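Local coordinates for oxidoreductase protein (PDB 5UI9) that binds NAD+ and a small dihydroxy acid side by side and probably catalyses an NAD-dependent oxidation or reduction, as in the GFO/IDH/MocA family of oxidoreductases, at residues 21-26 with 281-286; 97-102 with 175-180; 157-162 with 286-291. All blocks are in the same frame, centred on the assembly; numbering follows the deposited sequence.

Three contacts in one chain illustrate how a two-domain NAD-binding oxidoreductase builds a pocket between its parts. Contact 2 lies in the cleft itself: residues 97-102 of the Rossmann fold bind NAD and, through Lys98, the dihydroxy acid, while 175-180 of the second domain bind the acid through Asp178. Contact 3 lines the same pocket from another direction, its centre about 17 Å from that of contact 2, and both touch the acid. Contact 1 lies farther out, with the side chain of Trp283 about 12 Å from the acid. It shares Arg286 with contact 3, and their centres are about 16 Å apart, so the chain running from Trp283 to Trp288 links a Rossmann helix to the pocket.

Contact 1. Residues 21-26 with 281-286; sequences MHAWKD and LSWASR. With MG (magnesium ion), chain E.
The indole of Trp283 lies against the helix that carries His22, Ala23 and Asp26, and each of the three meets a different part of it. The ring contacts are reciprocal. His22 CB sits over the middle of the indole, 3.3 Å from Trp283 CD2, a CH-pi contact only 20° off the normal of the five-membered ring. In return Trp283 CB lies over a face of the imidazole, 3.8 Å from the centroid of the His22 ring. The two ring planes are nearly parallel, 11° apart, but offset so far that little of one ring lies over the other, and each ring covers the other residue's CB instead. Trp283 CG lies between its own backbone N and carbonyl carbon (chi1 51°), a crowded position that turns the indole onto His22. Apolar packing adds Ala23, whose CB is 4.0 Å from Trp283 CZ2 on the benzene half of the indole, while Leu281 CB from the same turn as Trp283 lies over the rim of the opposite face.

The helix is 17-26, which follows the first strand of the Rossmann fold; its partner is a type I beta turn, Leu281 to Ala284, in the loop between strand 271-275 and helix 289-308. Phe50 also meets the imidazole edge-to-face.

One polar bond crosses the contact. Trp283 NE1 donates to Asp26 OD2 at 2.8 Å, with the acceptor in the plane of the indole. The N-H meets OD2 from above the carboxylate plane, not within it. This fixes the indole at its edge while His22 holds its face.

The metal bonds belong to the helix end: Trp24 O binds magnesium at 2.4 Å, and a water, Val27 O and Ala30 O complete the ligands seen.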
loop_
_atom_site.group_PDB
_atom_site.type_symbol
_atom_site.label_atom_id
_atom_site.label_comp_id
_atom_site.label_asym_id
_atom_site.label_seq_id
_atom_site.Cartn_x
_atom_site.Cartn_y
_atom_site.Cartn_z
ATOM N N MET A 21 14.046 -25.582 -19.887
ATOM C CA MET A 21 14.294 -26.868 -20.552
ATOM C C MET A 21 13.249 -27.937 -20.227
ATOM O O MET A 21 12.788 -28.642 -21.131
ATOM C CB MET A 21 15.695 -27.400 -20.208
ATOM C CG MET A 21 16.839 -26.586 -20.799
ATOM S SD MET A 21 16.915 -26.543 -22.604
ATOM C CE MET A 21 17.263 -28.273 -22.962
ATOM N N HIS A 22 12.880 -28.067 -18.950
ATOM C CA HIS A 22 11.781 -28.967 -18.566
ATOM C C HIS A 22 10.512 -28.575 -19.307
ATOM O O HIS A 22 9.850 -29.423 -19.911
ATOM C CB HIS A 22 11.489 -28.927 -17.061
ATOM C CG HIS A 22 12.439 -29.723 -16.219
ATOM N ND1 HIS A 22 12.600 -31.083 -16.363
ATOM C CD2 HIS A 22 13.232 -29.361 -15.183
ATOM C CE1 HIS A 22 13.477 -31.519 -15.476
ATOM N NE2 HIS A 22 13.876 -30.493 -14.747
ATOM N N ALA A 23 10.187 -27.284 -19.267
ATOM C CA ALA A 23 8.968 -26.776 -19.906
ATOM C C ALA A 23 8.942 -26.993 -21.424
ATOM O O ALA A 23 7.895 -27.325 -21.976
ATOM C CB ALA A 23 8.766 -25.305 -19.581
ATOM N N TRP A 24 10.080 -26.813 -22.090
ATOM C CA TRP A 24 10.144 -27.038 -23.546
ATOM C C TRP A 24 9.797 -28.477 -23.936
ATOM O O TRP A 24 9.218 -28.703 -24.998
ATOM C CB TRP A 24 11.510 -26.656 -24.130
ATOM C CG TRP A 24 11.722 -25.186 -24.286
ATOM C CD1 TRP A 24 12.730 -24.452 -23.746
ATOM C CD2 TRP A 24 10.926 -24.272 -25.047
ATOM N NE1 TRP A 24 12.608 -23.137 -24.108
ATOM C CE2 TRP A 24 11.507 -22.999 -24.906
ATOM C CE3 TRP A 24 9.769 -24.402 -25.823
ATOM C CZ2 TRP A 24 10.973 -21.863 -25.508
ATOM C CZ3 TRP A 24 9.243 -23.277 -26.422
ATOM C CH2 TRP A 24 9.843 -22.023 -26.265
ATOM N N LYS A 25 10.151 -29.434 -23.084
ATOM C CA LYS A 25 9.770 -30.833 -23.286
ATOM C C LYS A 25 8.241 -30.974 -23.252
ATOM O O LYS A 25 7.664 -31.555 -24.168
ATOM C CB LYS A 25 10.476 -31.730 -22.253
ATOM C CG LYS A 25 10.165 -33.222 -22.343
ATOM C CD LYS A 25 11.417 -34.103 -22.305
ATOM C CE LYS A 25 12.326 -33.864 -21.098
ATOM N NZ LYS A 25 11.607 -33.968 -19.803
ATOM N N ASP A 26 7.604 -30.397 -22.229
ATOM C CA ASP A 26 6.132 -30.367 -22.113
ATOM C C ASP A 26 5.416 -29.554 -23.200
ATOM O O ASP A 26 4.262 -29.822 -23.481
ATOM C CB ASP A 26 5.687 -29.789 -20.754
ATOM C CG ASP A 26 5.939 -30.726 -19.577
ATOM O OD1 ASP A 26 6.264 -31.919 -19.768
ATOM O OD2 ASP A 26 5.799 -30.244 -18.428
ATOM N N LEU A 281 3.410 -29.305 -11.669
ATOM C CA LEU A 281 3.895 -30.092 -12.794
ATOM C C LEU A 281 4.817 -31.193 -12.280
ATOM O O LEU A 281 5.349 -31.093 -11.162
ATOM C CB LEU A 281 4.603 -29.193 -13.807
ATOM C CG LEU A 281 3.717 -28.095 -14.421
ATOM C CD1 LEU A 281 4.542 -27.199 -15.330
ATOM C CD2 LEU A 281 2.531 -28.697 -15.173
ATOM N N SER A 282 4.991 -32.239 -13.092
ATOM C CA SER A 282 5.764 -33.433 -12.699
ATOM C C SER A 282 7.209 -33.118 -12.256
ATOM O O SER A 282 7.732 -33.739 -11.327
ATOM C CB SER A 282 5.770 -34.457 -13.840
ATOM O OG SER A 282 6.291 -33.898 -15.034
ATOM N N TRP A 283 7.805 -32.114 -12.900
ATOM C CA TRP A 283 9.188 -31.674 -12.654
ATOM C C TRP A 283 9.317 -30.487 -11.678
ATOM O O TRP A 283 10.425 -30.044 -11.388
ATOM C CB TRP A 283 9.851 -31.309 -13.986
ATOM C CG TRP A 283 9.059 -30.350 -14.854
ATOM C CD1 TRP A 283 8.154 -30.681 -15.830
ATOM C CD2 TRP A 283 9.105 -28.920 -14.823
ATOM N NE1 TRP A 283 7.636 -29.544 -16.407
ATOM C CE2 TRP A 283 8.209 -28.449 -15.816
ATOM C CE3 TRP A 283 9.842 -27.991 -14.088
ATOM C CZ2 TRP A 283 8.022 -27.089 -16.072
ATOM C CZ3 TRP A 283 9.656 -26.639 -14.346
ATOM C CH2 TRP A 283 8.750 -26.200 -15.328
ATOM N N ALA A 284 8.198 -29.983 -11.165
ATOM C CA ALA A 284 8.209 -28.786 -10.329
ATOM C C ALA A 284 8.650 -29.115 -8.901
ATOM O O ALA A 284 8.628 -30.275 -8.484
ATOM C CB ALA A 284 6.839 -28.123 -10.331
ATOM N N SER A 285 9.070 -28.083 -8.177
ATOM C CA SER A 285 9.540 -28.201 -6.793
ATOM C C SER A 285 8.998 -27.044 -5.986
ATOM O O SER A 285 9.154 -25.886 -6.385
ATOM C CB SER A 285 11.065 -28.120 -6.716
ATOM O OG SER A 285 11.677 -29.173 -7.414
ATOM N N ARG A 286 8.399 -27.348 -4.840
ATOM C CA ARG A 286 8.024 -26.310 -3.881
ATOM C C ARG A 286 9.312 -25.601 -3.418
ATOM O O ARG A 286 10.306 -26.280 -3.188
ATOM C CB ARG A 286 7.280 -26.917 -2.685
ATOM C CG ARG A 286 5.956 -27.582 -3.045
ATOM C CD ARG A 286 5.261 -28.146 -1.816
ATOM N NE ARG A 286 3.951 -28.718 -2.143
ATOM C CZ ARG A 286 2.844 -28.015 -2.411
ATOM N NH1 ARG A 286 2.843 -26.681 -2.413
ATOM N NH2 ARG A 286 1.713 -28.657 -2.690
HETATM MG MG MG E . 8.126 -30.119 -26.526
HETATM O O HOH W 1 7.391 -31.963 -27.751
#

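Contact 2. Residues 97-102 with 175-180; sequences QKPFAK and IIEDLG. With NAD (nicotinamide-adenine-dinucleotide), chain C; 8A1 ((2S)-2,3-dihydroxy-2-methylpropanoic acid), chain D.
At the heart of the substrate pocket, Lys98 reaches across the cleft to Asp178; both hold the dihydroxy acid, and Lys98 also holds the nicotinamide ribose. Lys98 NZ donates to the backbone O of Asp178 at 2.8 Å, in the carbonyl plane and on a lone pair. It also forms a salt bridge to Asp178 OD1 at 3.2 Å, weak as a hydrogen bond. The same NZ binds the carboxylate O of the acid at 2.7 Å and O2D of NAD. Bends at chi2 and chi3 of the lysine bring its CD beside NAD C2N and leave NZ among these acceptors.

Lys98 follows strand 94-97 of the Rossmann fold, and a cis peptide joins it to Pro99; Asp178 lies on helix 175-191 of the second domain, within a wider pi-type turn. Such a lysine-proline pair at the end of this strand is characteristic of the GFO/IDH/MocA family.

The carboxylate of Asp178 is used at both oxygens: OD1 accepts from O2 of the acid at 2.7 Å, OD2 from its O1 at 2.6 Å. His182, Tyr232 and Gln165 hold the acid as well. On the cofactor side, the backbone O of Lys98 accepts from both ribose hydroxyls, O3D at 2.6 Å being the nearer. Beside the lysine, Pro99 CG packs on the extended chain of Glu177, 3.6 Å from its CG.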
loop_
_atom_site.group_PDB
_atom_site.type_symbol
_atom_site.label_atom_id
_atom_site.label_comp_id
_atom_site.label_asym_id
_atom_site.label_seq_id
_atom_site.Cartn_x
_atom_site.Cartn_y
_atom_site.Cartn_z
ATOM N N GLN A 97 15.081 -13.384 -21.688
ATOM C CA GLN A 97 14.742 -13.297 -20.263
ATOM C C GLN A 97 14.736 -11.866 -19.735
ATOM O O GLN A 97 15.330 -10.966 -20.327
ATOM C CB GLN A 97 15.694 -14.162 -19.416
ATOM C CG GLN A 97 15.116 -15.513 -19.011
ATOM C CD GLN A 97 14.014 -15.396 -17.974
ATOM O OE1 GLN A 97 13.744 -14.303 -17.457
ATOM N NE2 GLN A 97 13.363 -16.520 -17.670
ATOM N N LYS A 98 14.050 -11.672 -18.610
ATOM C CA LYS A 98 14.144 -10.421 -17.853
ATOM C C LYS A 98 15.436 -10.449 -17.023
ATOM O O LYS A 98 16.006 -11.527 -16.837
ATOM C CB LYS A 98 12.912 -10.140 -16.961
ATOM C CG LYS A 98 12.300 -11.289 -16.155
ATOM C CD LYS A 98 13.190 -11.895 -15.072
ATOM C CE LYS A 98 13.544 -10.900 -13.971
ATOM N NZ LYS A 98 14.141 -11.575 -12.787
ATOM N N PRO A 99 15.953 -9.295 -16.589
ATOM C CA PRO A 99 15.607 -7.976 -17.124
ATOM C C PRO A 99 15.940 -7.891 -18.621
ATOM O O PRO A 99 17.003 -8.356 -19.034
ATOM C CB PRO A 99 16.524 -7.018 -16.348
ATOM C CG PRO A 99 17.219 -7.841 -15.308
ATOM C CD PRO A 99 17.183 -9.255 -15.786
ATOM N N PHE A 100 15.039 -7.301 -19.403
ATOM C CA PHE A 100 15.166 -7.251 -20.871
ATOM C C PHE A 100 16.550 -6.747 -21.290
ATOM O O PHE A 100 17.292 -7.445 -21.990
ATOM C CB PHE A 100 14.032 -6.374 -21.439
ATOM C CG PHE A 100 13.912 -6.348 -22.943
ATOM C CD1 PHE A 100 14.483 -7.319 -23.772
ATOM C CD2 PHE A 100 13.138 -5.353 -23.530
ATOM C CE1 PHE A 100 14.328 -7.255 -25.150
ATOM C CE2 PHE A 100 12.970 -5.292 -24.905
ATOM C CZ PHE A 100 13.566 -6.242 -25.717
ATOM N N ALA A 101 16.896 -5.559 -20.800
ATOM C CA ALA A 101 18.156 -4.895 -21.104
ATOM C C ALA A 101 18.708 -4.204 -19.864
ATOM O O ALA A 101 18.058 -4.187 -18.814
ATOM C CB ALA A 101 17.935 -3.874 -22.205
ATOM N N LYS A 102 19.908 -3.639 -20.002
ATOM C CA LYS A 102 20.527 -2.827 -18.953
ATOM C C LYS A 102 19.891 -1.440 -18.832
ATOM O O LYS A 102 19.932 -0.836 -17.765
ATOM C CB LYS A 102 22.030 -2.669 -19.207
ATOM C CG LYS A 102 22.827 -3.944 -19.002
ATOM C CD LYS A 102 24.303 -3.757 -19.335
ATOM C CE LYS A 102 25.186 -4.622 -18.445
ATOM N NZ LYS A 102 26.553 -4.810 -19.014
ATOM N N ILE A 175 16.309 -5.129 -6.166
ATOM C CA ILE A 175 14.927 -5.641 -6.171
ATOM C C ILE A 175 14.001 -5.090 -7.271
ATOM O O ILE A 175 13.185 -5.847 -7.786
ATOM C CB ILE A 175 14.257 -5.535 -4.779
ATOM C CG1 ILE A 175 13.048 -6.479 -4.691
ATOM C CG2 ILE A 175 13.860 -4.098 -4.459
ATOM C CD1 ILE A 175 12.524 -6.654 -3.285
ATOM N N ILE A 176 14.121 -3.817 -7.651
ATOM C CA ILE A 176 13.248 -3.282 -8.713
ATOM C C ILE A 176 13.570 -3.952 -10.063
ATOM O O ILE A 176 12.662 -4.411 -10.772
ATOM C CB ILE A 176 13.294 -1.738 -8.850
ATOM C CG1 ILE A 176 12.989 -1.054 -7.512
ATOM C CG2 ILE A 176 12.295 -1.274 -9.911
ATOM C CD1 ILE A 176 13.007 0.460 -7.560
ATOM N N GLU A 177 14.859 -4.008 -10.392
ATOM C CA GLU A 177 15.354 -4.686 -11.592
ATOM C C GLU A 177 15.047 -6.191 -11.606
ATOM O O GLU A 177 14.686 -6.734 -12.640
ATOM C CB GLU A 177 16.868 -4.477 -11.718
ATOM C CG GLU A 177 17.497 -5.082 -12.966
ATOM C CD GLU A 177 19.011 -4.926 -13.030
ATOM O OE1 GLU A 177 19.603 -5.470 -13.985
ATOM O OE2 GLU A 177 19.613 -4.278 -12.141
ATOM N N ASP A 178 15.202 -6.857 -10.469
ATOM C CA ASP A 178 15.037 -8.306 -10.410
ATOM C C ASP A 178 13.576 -8.744 -10.288
ATOM O O ASP A 178 13.136 -9.673 -10.972
ATOM C CB ASP A 178 15.817 -8.888 -9.232
ATOM C CG ASP A 178 15.569 -10.377 -9.057
ATOM O OD1 ASP A 178 15.708 -11.117 -10.058
ATOM O OD2 ASP A 178 15.220 -10.798 -7.931
ATOM N N LEU A 179 12.847 -8.088 -9.387
ATOM C CA LEU A 179 11.543 -8.567 -8.934
ATOM C C LEU A 179 10.432 -7.559 -9.200
ATOM O O LEU A 179 9.367 -7.933 -9.712
ATOM C CB LEU A 179 11.646 -8.928 -7.447
ATOM C CG LEU A 179 10.424 -9.411 -6.664
ATOM C CD1 LEU A 179 9.550 -8.254 -6.202
ATOM C CD2 LEU A 179 9.619 -10.449 -7.438
ATOM N N GLY A 180 10.674 -6.290 -8.853
ATOM C CA GLY A 180 9.748 -5.190 -9.144
ATOM C C GLY A 180 9.344 -5.127 -10.604
ATOM O O GLY A 180 8.212 -4.769 -10.929
HETATM P PA NAD C . 22.848 -18.008 -14.023
HETATM O O1A NAD C . 24.105 -17.188 -13.819
HETATM O O2A NAD C . 22.546 -19.166 -13.113
HETATM O O5B NAD C . 22.840 -18.548 -15.528
HETATM C C5B NAD C . 23.347 -17.797 -16.624
HETATM C C4B NAD C . 24.094 -18.767 -17.524
HETATM O O4B NAD C . 24.358 -18.130 -18.769
HETATM C C3B NAD C . 25.438 -19.188 -16.947
HETATM O O3B NAD C . 25.540 -20.619 -16.976
HETATM C C2B NAD C . 26.480 -18.518 -17.831
HETATM O O2B NAD C . 27.635 -19.339 -18.004
HETATM C C1B NAD C . 25.723 -18.326 -19.134
HETATM N N9A NAD C . 26.111 -17.182 -19.993
HETATM C C8A NAD C . 26.253 -15.890 -19.638
HETATM N N7A NAD C . 26.578 -15.140 -20.724
HETATM C C5A NAD C . 26.628 -15.954 -21.794
HETATM C C6A NAD C . 26.912 -15.829 -23.249
HETATM N N6A NAD C . 27.218 -14.637 -23.807
HETATM N N1A NAD C . 26.848 -16.949 -24.006
HETATM C C2A NAD C . 26.550 -18.159 -23.487
HETATM N N3A NAD C . 26.284 -18.341 -22.180
HETATM C C4A NAD C . 26.306 -17.301 -21.304
HETATM O O3 NAD C . 21.596 -17.000 -14.038
HETATM P PN NAD C . 20.084 -17.439 -13.679
HETATM O O1N NAD C . 19.873 -17.391 -12.186
HETATM O O2N NAD C . 19.739 -18.701 -14.428
HETATM O O5D NAD C . 19.313 -16.186 -14.302
HETATM C C5D NAD C . 19.387 -15.931 -15.699
HETATM C C4D NAD C . 18.313 -14.922 -16.053
HETATM O O4D NAD C . 17.037 -15.479 -15.721
HETATM C C3D NAD C . 18.466 -13.623 -15.274
HETATM O O3D NAD C . 18.358 -12.506 -16.163
HETATM C C2D NAD C . 17.334 -13.646 -14.262
HETATM O O2D NAD C . 16.787 -12.353 -14.001
HETATM C C1D NAD C . 16.299 -14.548 -14.932
HETATM N N1N NAD C . 15.380 -15.258 -14.023
HETATM C C2N NAD C . 14.074 -15.242 -14.347
HETATM C C3N NAD C . 13.113 -15.875 -13.575
HETATM C C7N NAD C . 11.676 -15.802 -14.014
HETATM O O7N NAD C . 11.419 -15.790 -15.216
HETATM N N7N NAD C . 10.698 -15.752 -13.107
HETATM C C4N NAD C . 13.523 -16.550 -12.425
HETATM C C5N NAD C . 14.881 -16.568 -12.097
HETATM C C6N NAD C . 15.800 -15.918 -12.920
HETATM O OXT 8A1 D . 11.440 -14.967 -10.478
HETATM C C 8A1 D . 12.356 -14.116 -10.583
HETATM O O 8A1 D . 12.516 -13.428 -11.615
HETATM C CA 8A1 D . 13.294 -13.898 -9.423
HETATM C CB 8A1 D . 12.724 -12.729 -8.620
HETATM O O1 8A1 D . 13.421 -12.547 -7.383
HETATM O O2 8A1 D . 14.607 -13.576 -9.911
HETATM C C3 8A1 D . 13.405 -15.174 -8.587
#

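Contact 3. Residues 157-162 with 286-291; sequences SGFDVF and RPWHNI. With 8A1 ((2S)-2,3-dihydroxy-2-methylpropanoic acid), chain D.
The outer end of the Phe159 ring meets Pro287 through CE1 and Trp288 through CE2. Phe159 CE1 is 3.8 Å from Pro287 CG, while Phe159 CE2 approaches Trp288 CZ2 at 4.1 Å. The phenyl and indole planes are steeply inclined, 78° apart, with 5.9 Å between the centroid of the Phe159 ring and that of the Trp288 five-membered ring. With CG anti to the backbone N, the chi1 of -177° carries the Phe159 ring out to Pro287 and Trp288. Phe241 joins the two aromatic residues, stacking on Phe159 and meeting Trp288 edge-to-face.

At the base of Phe159, its backbone N donates to Ser157 OG at 3.0 Å, forming an ST turn. Pro287 follows a cis peptide, in the loop just before helix 289-308.

The far rim of the indole faces the ligand: Trp288 CH2 is 3.7 Å from C3, the methyl carbon of the dihydroxy acid, near the ring plane. Ile291 CD1 comes within 3.8 Å of the acid's OXT. Phe159, which touches Trp288 but not the acid, is consistent with a second-shell place in the substrate pocket, behind the Trp288 edge that packs on the acid's methyl group.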
loop_
_atom_site.group_PDB
_atom_site.type_symbol
_atom_site.label_atom_id
_atom_site.label_comp_id
_atom_site.label_asym_id
_atom_site.label_seq_id
_atom_site.Cartn_x
_atom_site.Cartn_y
_atom_site.Cartn_z
ATOM N N SER A 157 8.682 -10.720 0.980
ATOM C CA SER A 157 9.262 -12.041 1.187
ATOM C C SER A 157 10.528 -11.951 2.023
ATOM O O SER A 157 11.174 -10.903 2.068
ATOM C CB SER A 157 9.611 -12.660 -0.169
ATOM O OG SER A 157 10.188 -13.939 -0.010
ATOM N N GLY A 158 10.846 -13.050 2.699
ATOM C CA GLY A 158 12.142 -13.248 3.349
ATOM C C GLY A 158 12.882 -14.455 2.786
ATOM O O GLY A 158 13.771 -14.988 3.442
ATOM N N PHE A 159 12.531 -14.863 1.562
ATOM C CA PHE A 159 13.075 -16.075 0.940
ATOM C C PHE A 159 14.523 -15.843 0.514
ATOM O O PHE A 159 14.862 -14.770 0.005
ATOM C CB PHE A 159 12.227 -16.466 -0.282
ATOM C CG PHE A 159 12.662 -17.742 -0.958
ATOM C CD1 PHE A 159 12.427 -18.976 -0.361
ATOM C CD2 PHE A 159 13.295 -17.708 -2.201
ATOM C CE1 PHE A 159 12.823 -20.156 -0.985
ATOM C CE2 PHE A 159 13.694 -18.879 -2.827
ATOM C CZ PHE A 159 13.455 -20.105 -2.221
ATOM N N ASP A 160 15.364 -16.860 0.704
ATOM C CA ASP A 160 16.771 -16.801 0.323
ATOM C C ASP A 160 16.914 -17.060 -1.193
ATOM O O ASP A 160 17.328 -18.145 -1.613
ATOM C CB ASP A 160 17.576 -17.807 1.170
ATOM C CG ASP A 160 19.081 -17.766 0.898
ATOM O OD1 ASP A 160 19.583 -16.833 0.233
ATOM O OD2 ASP A 160 19.771 -18.696 1.359
ATOM N N VAL A 161 16.574 -16.046 -1.996
ATOM C CA VAL A 161 16.824 -16.059 -3.453
ATOM C C VAL A 161 18.304 -16.039 -3.813
ATOM O O VAL A 161 18.663 -16.392 -4.930
ATOM C CB VAL A 161 16.198 -14.850 -4.209
ATOM C CG1 VAL A 161 14.718 -15.050 -4.440
ATOM C CG2 VAL A 161 16.501 -13.510 -3.517
ATOM N N PHE A 162 19.142 -15.602 -2.875
ATOM C CA PHE A 162 20.572 -15.438 -3.106
ATOM C C PHE A 162 21.321 -16.770 -3.226
ATOM O O PHE A 162 22.383 -16.807 -3.842
ATOM C CB PHE A 162 21.197 -14.572 -1.995
ATOM C CG PHE A 162 20.454 -13.283 -1.745
ATOM C CD1 PHE A 162 20.500 -12.251 -2.672
ATOM C CD2 PHE A 162 19.680 -13.117 -0.601
ATOM C CE1 PHE A 162 19.809 -11.070 -2.459
ATOM C CE2 PHE A 162 18.982 -11.938 -0.385
ATOM C CZ PHE A 162 19.051 -10.911 -1.314
ATOM N N ARG A 286 8.399 -27.348 -4.840
ATOM C CA ARG A 286 8.024 -26.310 -3.881
ATOM C C ARG A 286 9.312 -25.601 -3.418
ATOM O O ARG A 286 10.306 -26.280 -3.188
ATOM C CB ARG A 286 7.280 -26.917 -2.685
ATOM C CG ARG A 286 5.956 -27.582 -3.045
ATOM C CD ARG A 286 5.261 -28.146 -1.816
ATOM N NE ARG A 286 3.951 -28.718 -2.143
ATOM C CZ ARG A 286 2.844 -28.015 -2.411
ATOM N NH1 ARG A 286 2.843 -26.681 -2.413
ATOM N NH2 ARG A 286 1.713 -28.657 -2.690
ATOM N N PRO A 287 9.342 -24.267 -3.311
ATOM C CA PRO A 287 8.213 -23.362 -3.520
ATOM C C PRO A 287 8.190 -22.671 -4.904
ATOM O O PRO A 287 7.521 -21.657 -5.056
ATOM C CB PRO A 287 8.457 -22.319 -2.431
ATOM C CG PRO A 287 9.944 -22.171 -2.439
ATOM C CD PRO A 287 10.504 -23.538 -2.772
ATOM N N TRP A 288 8.904 -23.202 -5.895
ATOM C CA TRP A 288 8.971 -22.577 -7.236
ATOM C C TRP A 288 7.823 -22.940 -8.182
ATOM O O TRP A 288 7.770 -22.435 -9.310
ATOM C CB TRP A 288 10.291 -22.945 -7.913
ATOM C CG TRP A 288 11.461 -22.330 -7.260
ATOM C CD1 TRP A 288 12.186 -22.835 -6.222
ATOM C CD2 TRP A 288 12.055 -21.078 -7.599
ATOM N NE1 TRP A 288 13.203 -21.973 -5.898
ATOM C CE2 TRP A 288 13.144 -20.884 -6.725
ATOM C CE3 TRP A 288 11.776 -20.102 -8.565
ATOM C CZ2 TRP A 288 13.958 -19.748 -6.780
ATOM C CZ3 TRP A 288 12.587 -18.970 -8.623
ATOM C CH2 TRP A 288 13.663 -18.804 -7.732
ATOM N N HIS A 289 6.937 -23.825 -7.736
ATOM C CA HIS A 289 5.926 -24.434 -8.602
ATOM C C HIS A 289 5.000 -23.460 -9.341
ATOM O O HIS A 289 4.674 -23.697 -10.503
ATOM C CB HIS A 289 5.156 -25.554 -7.875
ATOM C CG HIS A 289 4.389 -25.110 -6.671
ATOM N ND1 HIS A 289 3.012 -25.103 -6.640
ATOM C CD2 HIS A 289 4.794 -24.710 -5.443
ATOM C CE1 HIS A 289 2.601 -24.694 -5.452
ATOM N NE2 HIS A 289 3.664 -24.441 -4.710
ATOM N N ASN A 290 4.622 -22.357 -8.700
ATOM C CA ASN A 290 3.797 -21.338 -9.351
ATOM C C ASN A 290 4.526 -20.719 -10.552
ATOM O O ASN A 290 3.940 -20.591 -11.624
ATOM C CB ASN A 290 3.397 -20.244 -8.348
ATOM C CG ASN A 290 2.416 -19.229 -8.920
ATOM O OD1 ASN A 290 1.762 -19.458 -9.941
ATOM N ND2 ASN A 290 2.304 -18.091 -8.246
ATOM N N ILE A 291 5.795 -20.347 -10.356
ATOM C CA ILE A 291 6.633 -19.783 -11.423
ATOM C C ILE A 291 6.862 -20.833 -12.507
ATOM O O ILE A 291 6.765 -20.541 -13.709
ATOM C CB ILE A 291 7.984 -19.251 -10.866
ATOM C CG1 ILE A 291 7.743 -18.026 -9.964
ATOM C CG2 ILE A 291 8.956 -18.897 -11.996
ATOM C CD1 ILE A 291 8.973 -17.546 -9.218
HETATM O OXT 8A1 D . 11.440 -14.967 -10.478
HETATM C C 8A1 D . 12.356 -14.116 -10.583
HETATM O O 8A1 D . 12.516 -13.428 -11.615
HETATM C CA 8A1 D . 13.294 -13.898 -9.423
HETATM C CB 8A1 D . 12.724 -12.729 -8.620
HETATM O O1 8A1 D . 13.421 -12.547 -7.383
HETATM O O2 8A1 D . 14.607 -13.576 -9.911
HETATM C C3 8A1 D . 13.405 -15.174 -8.587
#